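Local structure of MJ fibrillarin homologue (Methanocaldococcus jannaschii, 1FBN) at residues K165-K179 against K218-K230. The protein probably transfers methyl groups from S-adenosyl-L-methionine to ribose 2'-hydroxyls of rRNA and tRNA, at sites chosen by a guide RNA in box C/D ribonucleoprotein particles. Sequence-based numbering, arbitrary orientation.
Sequences KWFLKKGGYGMIAIK and KDHVMFVGIWEGK
K179 lays its CB over one face of the H220 imidazole, 3.7 Å from the ring centroid and 29° off the normal, a CH-pi contact; its CG continues along the same ring, 3.3 Å from CE1 of H220. The ring's rotation is set from within its own segment, just before the strand: ND1 of H220 donates to O of K218 at 3.0 Å, with the acceptor in the ring plane although the donor stands above the carbonyl plane. At the other end W227 is the residue most covered by the opposite segment. With CG anti to the backbone N (chi1 -178°), its indole turns toward residues 165-169: L168 CB lies over one face, CD1 of W227 comes within 3.3 Å of L168 O, and K169 O sits at the ring edge. Nearer the backbone, CD2 of L168 meets CB of W227 at 3.5 Å.

Between these ends, strands 172-179 and 220-227 run antiparallel, their axes 152° apart. Paired N-H and C=O groups link G174 with G225, I176 with F223 and I178 with V221; F223 N to I176 O, at 2.8 Å, is among the straightest bonds. Past them, W227 N bonds to G172 O, and G171 N, within the type II turn K169-G172, reaches W227 O at 2.8 Å. Alternation then sorts the side chains: I176, I178 and F223 share one face, with CD1 of I178 3.6 Å from CD2 of F223, while M175, A177, M222 and V224 line the other, M175 and V224 side by side.

K179 also lies near A152, a predicted S-adenosyl-L-methionine contact, consistent with this end bordering the cofactor site. The pair marks the switch from parallel to antiparallel in the seven-stranded Rossmann-like methyltransferase sheet: 172-179 runs parallel to 144-149, whereas 220-227 is antiparallel both to it and to the outermost strand 205-212. Helix 189-203 covers the I176, I178 and V221 face.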
ATOM      1  N   LYS A 165      14.589   9.622  -2.291  1.00 20.85           N
ATOM      2  CA  LYS A 165      15.780  10.428  -2.020  1.00 21.74           C
ATOM      3  C   LYS A 165      15.525  11.300  -0.800  1.00 22.16           C
ATOM      4  O   LYS A 165      16.363  11.404   0.091  1.00 24.54           O
ATOM      5  CB  LYS A 165      16.115  11.342  -3.206  1.00 22.35           C
ATOM      6  CG  LYS A 165      16.655  10.658  -4.457  1.00 23.87           C
ATOM      7  CD  LYS A 165      16.859  11.709  -5.553  1.00 30.15           C
ATOM      8  CE  LYS A 165      17.272  11.116  -6.892  1.00 29.96           C
ATOM      9  NZ  LYS A 165      18.657  10.588  -6.867  1.00 37.58           N
ATOM     10  N   TRP A 166      14.349  11.914  -0.761  1.00 19.73           N
ATOM     11  CA  TRP A 166      13.978  12.784   0.340  1.00 20.45           C
ATOM     12  C   TRP A 166      13.660  12.098   1.662  1.00 22.01           C
ATOM     13  O   TRP A 166      14.195  12.487   2.699  1.00 22.50           O
ATOM     14  CB  TRP A 166      12.779  13.653  -0.055  1.00 19.39           C
ATOM     15  CG  TRP A 166      13.150  14.855  -0.851  1.00 21.86           C
ATOM     16  CD1 TRP A 166      13.216  14.951  -2.210  1.00 20.98           C
ATOM     17  CD2 TRP A 166      13.535  16.141  -0.337  1.00 21.22           C
ATOM     18  NE1 TRP A 166      13.622  16.213  -2.576  1.00 22.66           N
ATOM     19  CE2 TRP A 166      13.827  16.963  -1.448  1.00 21.80           C
ATOM     20  CE3 TRP A 166      13.667  16.675   0.955  1.00 21.93           C
ATOM     21  CZ2 TRP A 166      14.244  18.295  -1.309  1.00 20.89           C
ATOM     22  CZ3 TRP A 166      14.081  17.998   1.093  1.00 20.15           C
ATOM     23  CH2 TRP A 166      14.364  18.791  -0.035  1.00 20.54           C
ATOM     24  N   PHE A 167      12.839  11.047   1.613  1.00 21.00           N
ATOM     25  CA  PHE A 167      12.379  10.378   2.828  1.00 20.09           C
ATOM     26  C   PHE A 167      12.736   8.924   3.134  1.00 21.83           C
ATOM     27  O   PHE A 167      12.687   8.520   4.296  1.00 21.78           O
ATOM     28  CB  PHE A 167      10.856  10.510   2.907  1.00 19.54           C
ATOM     29  CG  PHE A 167      10.358  11.893   2.626  1.00 19.35           C
ATOM     30  CD1 PHE A 167      10.615  12.931   3.512  1.00 21.93           C
ATOM     31  CD2 PHE A 167       9.660  12.168   1.460  1.00 19.48           C
ATOM     32  CE1 PHE A 167      10.185  14.228   3.235  1.00 23.59           C
ATOM     33  CE2 PHE A 167       9.227  13.459   1.174  1.00 21.29           C
ATOM     34  CZ  PHE A 167       9.490  14.491   2.063  1.00 20.68           C
ATOM     35  N   LEU A 168      13.089   8.134   2.128  1.00 22.28           N
ATOM     36  CA  LEU A 168      13.370   6.726   2.378  1.00 23.27           C
ATOM     37  C   LEU A 168      14.739   6.384   2.965  1.00 26.27           C
ATOM     38  O   LEU A 168      15.780   6.728   2.404  1.00 28.65           O
ATOM     39  CB  LEU A 168      13.092   5.902   1.121  1.00 19.81           C
ATOM     40  CG  LEU A 168      12.919   4.393   1.297  1.00 18.87           C
ATOM     41  CD1 LEU A 168      11.894   4.094   2.385  1.00 19.04           C
ATOM     42  CD2 LEU A 168      12.487   3.793  -0.024  1.00 17.88           C
ATOM     43  N   LYS A 169      14.716   5.696   4.106  1.00 26.83           N
ATOM     44  CA  LYS A 169      15.929   5.264   4.794  1.00 27.20           C
ATOM     45  C   LYS A 169      16.670   4.296   3.890  1.00 29.02           C
ATOM     46  O   LYS A 169      16.046   3.610   3.082  1.00 28.01           O
ATOM     47  CB  LYS A 169      15.574   4.510   6.081  1.00 25.86           C
ATOM     48  CG  LYS A 169      14.860   5.323   7.141  1.00 27.21           C
ATOM     49  CD  LYS A 169      14.551   4.456   8.343  1.00 26.72           C
ATOM     50  CE  LYS A 169      13.917   5.259   9.454  1.00 28.87           C
ATOM     51  NZ  LYS A 169      13.563   4.375  10.595  1.00 28.89           N
ATOM     52  N   LYS A 170      17.994   4.241   4.019  1.00 31.24           N
ATOM     53  CA  LYS A 170      18.791   3.308   3.221  1.00 32.74           C
ATOM     54  C   LYS A 170      18.444   1.922   3.763  1.00 29.79           C
ATOM     55  O   LYS A 170      18.471   1.700   4.973  1.00 32.66           O
ATOM     56  CB  LYS A 170      20.291   3.586   3.379  1.00 36.53           C
ATOM     57  CG  LYS A 170      21.160   2.837   2.373  1.00 44.63           C
ATOM     58  CD  LYS A 170      22.169   1.906   3.042  1.00 49.35           C
ATOM     59  CE  LYS A 170      23.246   2.677   3.798  1.00 52.86           C
ATOM     60  NZ  LYS A 170      24.288   1.771   4.365  1.00 54.02           N
ATOM     61  N   GLY A 171      18.098   1.000   2.874  1.00 27.81           N
ATOM     62  CA  GLY A 171      17.707  -0.327   3.315  1.00 25.43           C
ATOM     63  C   GLY A 171      16.189  -0.402   3.430  1.00 22.79           C
ATOM     64  O   GLY A 171      15.625  -1.478   3.606  1.00 22.08           O
ATOM     65  N   GLY A 172      15.540   0.760   3.353  1.00 22.94           N
ATOM     66  CA  GLY A 172      14.091   0.837   3.417  1.00 18.57           C
ATOM     67  C   GLY A 172      13.496   0.264   2.145  1.00 18.02           C
ATOM     68  O   GLY A 172      14.230  -0.150   1.250  1.00 17.35           O
ATOM     69  N   TYR A 173      12.172   0.284   2.034  1.00 19.05           N
ATOM     70  CA  TYR A 173      11.506  -0.284   0.867  1.00 18.33           C
ATOM     71  C   TYR A 173      10.535   0.623   0.133  1.00 19.87           C
ATOM     72  O   TYR A 173       9.851   1.459   0.734  1.00 19.15           O
ATOM     73  CB  TYR A 173      10.742  -1.551   1.263  1.00 19.54           C
ATOM     74  CG  TYR A 173      11.609  -2.714   1.659  1.00 21.27           C
ATOM     75  CD1 TYR A 173      12.213  -2.761   2.913  1.00 21.70           C
ATOM     76  CD2 TYR A 173      11.826  -3.770   0.782  1.00 22.23           C
ATOM     77  CE1 TYR A 173      13.018  -3.832   3.285  1.00 23.18           C
ATOM     78  CE2 TYR A 173      12.628  -4.851   1.146  1.00 23.83           C
ATOM     79  CZ  TYR A 173      13.222  -4.870   2.397  1.00 23.82           C
ATOM     80  OH  TYR A 173      14.049  -5.909   2.746  1.00 25.33           O
ATOM     81  N   GLY A 174      10.453   0.395  -1.176  1.00 18.84           N
ATOM     82  CA  GLY A 174       9.538   1.133  -2.018  1.00 17.40           C
ATOM     83  C   GLY A 174       8.550   0.139  -2.604  1.00 18.40           C
ATOM     84  O   GLY A 174       8.957  -0.889  -3.152  1.00 18.92           O
HETATM   85  N   MSE A 175       7.258   0.393  -2.402  1.00 15.99           N
HETATM   86  CA  MSE A 175       6.199  -0.460  -2.936  1.00 16.32           C
HETATM   87  C   MSE A 175       5.431   0.403  -3.932  1.00 15.95           C
HETATM   88  O   MSE A 175       4.946   1.474  -3.577  1.00 16.33           O
HETATM   89  CB  MSE A 175       5.254  -0.933  -1.820  1.00 13.92           C
HETATM   90  CG  MSE A 175       5.913  -1.768  -0.733  1.00 14.66           C
HETATM   91 SE   MSE A 175       4.732  -2.448   0.466  1.00 12.76          SE
HETATM   92  CE  MSE A 175       4.230  -3.941  -0.381  1.00 17.70           C
ATOM     93  N   ILE A 176       5.342  -0.041  -5.181  1.00 16.14           N
ATOM     94  CA  ILE A 176       4.639   0.743  -6.191  1.00 15.29           C
ATOM     95  C   ILE A 176       3.761  -0.097  -7.121  1.00 15.65           C
ATOM     96  O   ILE A 176       4.220  -1.066  -7.737  1.00 15.41           O
ATOM     97  CB  ILE A 176       5.642   1.616  -7.020  1.00 16.78           C
ATOM     98  CG1 ILE A 176       4.893   2.546  -7.982  1.00 16.03           C
ATOM     99  CG2 ILE A 176       6.630   0.734  -7.782  1.00 17.46           C
ATOM    100  CD1 ILE A 176       5.794   3.485  -8.751  1.00 17.70           C
ATOM    101  N   ALA A 177       2.477   0.251  -7.165  1.00 14.33           N
ATOM    102  CA  ALA A 177       1.512  -0.426  -8.023  1.00 15.38           C
ATOM    103  C   ALA A 177       1.495   0.341  -9.339  1.00 16.72           C
ATOM    104  O   ALA A 177       1.084   1.497  -9.387  1.00 16.79           O
ATOM    105  CB  ALA A 177       0.129  -0.414  -7.382  1.00 15.85           C
ATOM    106  N   ILE A 178       1.959  -0.302 -10.404  1.00 17.76           N
ATOM    107  CA  ILE A 178       2.030   0.336 -11.710  1.00 17.49           C
ATOM    108  C   ILE A 178       0.987  -0.129 -12.724  1.00 19.82           C
ATOM    109  O   ILE A 178       0.864  -1.321 -13.015  1.00 17.63           O
ATOM    110  CB  ILE A 178       3.437   0.166 -12.328  1.00 17.08           C
ATOM    111  CG1 ILE A 178       4.497   0.746 -11.387  1.00 17.47           C
ATOM    112  CG2 ILE A 178       3.506   0.847 -13.692  1.00 16.09           C
ATOM    113  CD1 ILE A 178       5.914   0.710 -11.939  1.00 15.72           C
ATOM    114  N   LYS A 179       0.224   0.835 -13.237  1.00 20.67           N
ATOM    115  CA  LYS A 179      -0.784   0.589 -14.260  1.00 20.05           C
ATOM    116  C   LYS A 179      -0.068   0.895 -15.578  1.00 20.51           C
ATOM    117  O   LYS A 179       0.216   2.057 -15.880  1.00 19.19           O
ATOM    118  CB  LYS A 179      -1.968   1.540 -14.079  1.00 19.01           C
ATOM    119  CG  LYS A 179      -3.018   1.424 -15.166  1.00 21.61           C
ATOM    120  CD  LYS A 179      -4.140   2.424 -14.965  1.00 24.67           C
ATOM    121  CE  LYS A 179      -5.150   2.343 -16.094  1.00 27.60           C
ATOM    122  NZ  LYS A 179      -6.266   3.302 -15.885  1.00 30.05           N
ATOM    123  N   LYS A 218      -6.370  -5.305 -14.303  1.00 38.28           N
ATOM    124  CA  LYS A 218      -5.738  -5.698 -15.559  1.00 39.03           C
ATOM    125  C   LYS A 218      -4.554  -4.826 -15.943  1.00 36.20           C
ATOM    126  O   LYS A 218      -4.637  -3.598 -15.934  1.00 36.57           O
ATOM    127  CB  LYS A 218      -6.775  -5.770 -16.679  1.00 44.03           C
ATOM    128  CG  LYS A 218      -7.766  -6.900 -16.440  1.00 53.71           C
ATOM    129  CD  LYS A 218      -8.940  -6.875 -17.395  1.00 60.07           C
ATOM    130  CE  LYS A 218      -9.930  -7.989 -17.057  1.00 62.54           C
ATOM    131  NZ  LYS A 218     -11.101  -7.999 -17.979  1.00 64.52           N
ATOM    132  N   ASP A 219      -3.446  -5.491 -16.260  1.00 33.95           N
ATOM    133  CA  ASP A 219      -2.192  -4.842 -16.635  1.00 32.71           C
ATOM    134  C   ASP A 219      -1.641  -3.928 -15.537  1.00 29.49           C
ATOM    135  O   ASP A 219      -1.236  -2.789 -15.789  1.00 25.82           O
ATOM    136  CB  ASP A 219      -2.321  -4.112 -17.978  1.00 35.54           C
ATOM    137  CG  ASP A 219      -2.470  -5.073 -19.148  1.00 38.82           C
ATOM    138  OD1 ASP A 219      -1.736  -6.083 -19.190  1.00 36.35           O
ATOM    139  OD2 ASP A 219      -3.326  -4.822 -20.025  1.00 43.66           O
ATOM    140  N   HIS A 220      -1.654  -4.460 -14.315  1.00 26.48           N
ATOM    141  CA  HIS A 220      -1.147  -3.791 -13.118  1.00 25.33           C
ATOM    142  C   HIS A 220      -0.151  -4.743 -12.462  1.00 23.79           C
ATOM    143  O   HIS A 220      -0.425  -5.940 -12.330  1.00 22.28           O
ATOM    144  CB  HIS A 220      -2.269  -3.531 -12.107  1.00 26.47           C
ATOM    145  CG  HIS A 220      -3.032  -2.266 -12.338  1.00 28.28           C
ATOM    146  ND1 HIS A 220      -3.906  -2.101 -13.391  1.00 30.89           N
ATOM    147  CD2 HIS A 220      -3.092  -1.122 -11.617  1.00 28.24           C
ATOM    148  CE1 HIS A 220      -4.475  -0.912 -13.305  1.00 30.12           C
ATOM    149  NE2 HIS A 220      -3.997  -0.298 -12.239  1.00 29.89           N
ATOM    150  N   VAL A 221       0.995  -4.207 -12.047  1.00 22.02           N
ATOM    151  CA  VAL A 221       2.029  -5.002 -11.381  1.00 20.13           C
ATOM    152  C   VAL A 221       2.556  -4.260 -10.158  1.00 19.19           C
ATOM    153  O   VAL A 221       2.848  -3.068 -10.231  1.00 21.74           O
ATOM    154  CB  VAL A 221       3.228  -5.302 -12.321  1.00 20.45           C
ATOM    155  CG1 VAL A 221       4.368  -5.933 -11.542  1.00 18.10           C
ATOM    156  CG2 VAL A 221       2.800  -6.228 -13.446  1.00 20.26           C
HETATM  157  N   MSE A 222       2.639  -4.963  -9.031  1.00 17.62           N
HETATM  158  CA  MSE A 222       3.157  -4.387  -7.794  1.00 17.54           C
HETATM  159  C   MSE A 222       4.658  -4.675  -7.723  1.00 17.59           C
HETATM  160  O   MSE A 222       5.083  -5.831  -7.747  1.00 19.49           O
HETATM  161  CB  MSE A 222       2.446  -4.996  -6.572  1.00 16.71           C
HETATM  162  CG  MSE A 222       2.921  -4.489  -5.204  1.00 17.41           C
HETATM  163 SE   MSE A 222       2.465  -2.775  -4.812  1.00 10.94          SE
HETATM  164  CE  MSE A 222       0.857  -3.021  -4.156  1.00 19.63           C
ATOM    165  N   PHE A 223       5.459  -3.618  -7.701  1.00 17.32           N
ATOM    166  CA  PHE A 223       6.906  -3.753  -7.595  1.00 19.00           C
ATOM    167  C   PHE A 223       7.330  -3.430  -6.165  1.00 18.99           C
ATOM    168  O   PHE A 223       6.749  -2.556  -5.516  1.00 16.20           O
ATOM    169  CB  PHE A 223       7.628  -2.788  -8.550  1.00 21.94           C
ATOM    170  CG  PHE A 223       7.553  -3.181 -10.000  1.00 24.97           C
ATOM    171  CD1 PHE A 223       8.480  -4.071 -10.542  1.00 27.80           C
ATOM    172  CD2 PHE A 223       6.570  -2.649 -10.829  1.00 25.39           C
ATOM    173  CE1 PHE A 223       8.430  -4.424 -11.890  1.00 29.54           C
ATOM    174  CE2 PHE A 223       6.511  -2.996 -12.181  1.00 28.43           C
ATOM    175  CZ  PHE A 223       7.443  -3.885 -12.712  1.00 30.11           C
ATOM    176  N   VAL A 224       8.307  -4.180  -5.665  1.00 16.72           N
ATOM    177  CA  VAL A 224       8.851  -3.953  -4.334  1.00 15.96           C
ATOM    178  C   VAL A 224      10.367  -3.921  -4.498  1.00 18.28           C
ATOM    179  O   VAL A 224      10.951  -4.796  -5.142  1.00 18.30           O
ATOM    180  CB  VAL A 224       8.461  -5.063  -3.334  1.00 17.16           C
ATOM    181  CG1 VAL A 224       9.091  -4.786  -1.978  1.00 16.91           C
ATOM    182  CG2 VAL A 224       6.942  -5.151  -3.192  1.00 15.98           C
ATOM    183  N   GLY A 225      10.996  -2.884  -3.958  1.00 18.20           N
ATOM    184  CA  GLY A 225      12.437  -2.769  -4.066  1.00 18.58           C
ATOM    185  C   GLY A 225      13.074  -2.178  -2.828  1.00 21.47           C
ATOM    186  O   GLY A 225      12.426  -1.438  -2.083  1.00 20.47           O
ATOM    187  N   ILE A 226      14.325  -2.555  -2.576  1.00 22.72           N
ATOM    188  CA  ILE A 226      15.069  -2.035  -1.429  1.00 25.69           C
ATOM    189  C   ILE A 226      15.840  -0.808  -1.896  1.00 25.35           C
ATOM    190  O   ILE A 226      16.499  -0.843  -2.936  1.00 23.88           O
ATOM    191  CB  ILE A 226      16.069  -3.064  -0.858  1.00 26.73           C
ATOM    192  CG1 ILE A 226      15.332  -4.329  -0.434  1.00 33.16           C
ATOM    193  CG2 ILE A 226      16.800  -2.478   0.346  1.00 26.17           C
ATOM    194  CD1 ILE A 226      16.171  -5.293   0.393  1.00 39.99           C
ATOM    195  N   TRP A 227      15.726   0.277  -1.136  1.00 25.45           N
ATOM    196  CA  TRP A 227      16.400   1.527  -1.461  1.00 28.61           C
ATOM    197  C   TRP A 227      17.877   1.475  -1.091  1.00 33.64           C
ATOM    198  O   TRP A 227      18.233   1.490   0.086  1.00 31.01           O
ATOM    199  CB  TRP A 227      15.719   2.682  -0.735  1.00 26.60           C
ATOM    200  CG  TRP A 227      16.308   4.030  -1.022  1.00 25.09           C
ATOM    201  CD1 TRP A 227      16.863   4.887  -0.118  1.00 25.79           C
ATOM    202  CD2 TRP A 227      16.364   4.697  -2.294  1.00 24.36           C
ATOM    203  NE1 TRP A 227      17.256   6.048  -0.741  1.00 26.34           N
ATOM    204  CE2 TRP A 227      16.963   5.958  -2.076  1.00 23.19           C
ATOM    205  CE3 TRP A 227      15.963   4.354  -3.594  1.00 21.80           C
ATOM    206  CZ2 TRP A 227      17.171   6.878  -3.111  1.00 23.06           C
ATOM    207  CZ3 TRP A 227      16.169   5.270  -4.621  1.00 21.51           C
ATOM    208  CH2 TRP A 227      16.768   6.517  -4.371  1.00 24.24           C
ATOM    209  N   GLU A 228      18.729   1.413  -2.110  1.00 39.59           N
ATOM    210  CA  GLU A 228      20.173   1.356  -1.914  1.00 48.14           C
ATOM    211  C   GLU A 228      20.718   2.769  -1.710  1.00 52.23           C
ATOM    212  O   GLU A 228      21.475   3.022  -0.775  1.00 54.79           O
ATOM    213  CB  GLU A 228      20.855   0.717  -3.134  1.00 52.09           C
ATOM    214  CG  GLU A 228      20.198  -0.563  -3.674  1.00 57.74           C
ATOM    215  CD  GLU A 228      20.360  -1.767  -2.758  1.00 61.72           C
ATOM    216  OE1 GLU A 228      21.408  -2.444  -2.841  1.00 64.05           O
ATOM    217  OE2 GLU A 228      19.431  -2.049  -1.972  1.00 63.91           O
ATOM    218  N   GLY A 229      20.318   3.682  -2.593  1.00 55.61           N
ATOM    219  CA  GLY A 229      20.772   5.060  -2.516  1.00 61.02           C
ATOM    220  C   GLY A 229      20.828   5.690  -3.895  1.00 65.65           C
ATOM    221  O   GLY A 229      20.247   5.154  -4.839  1.00 67.50           O
ATOM    222  N   LYS A 230      21.534   6.814  -4.021  1.00 69.51           N
ATOM    223  CA  LYS A 230      21.663   7.516  -5.304  1.00 72.34           C
ATOM    224  C   LYS A 230      22.450   6.719  -6.347  1.00 74.79           C
ATOM    225  O   LYS A 230      23.694   6.662  -6.234  1.00 76.65           O
ATOM    226  CB  LYS A 230      22.316   8.892  -5.113  1.00 70.82           C
ATOM    227  CG  LYS A 230      21.385   9.979  -4.601  1.00 70.78           C
ATOM    228  CD  LYS A 230      20.931   9.720  -3.175  1.00 70.39           C
ATOM    229  CE  LYS A 230      20.041  10.842  -2.683  1.00 69.91           C
ATOM    230  NZ  LYS A 230      20.731  12.161  -2.744  1.00 69.69           N
ATOM    231  OXT LYS A 230      21.810   6.170  -7.274  1.00 76.50           O
TER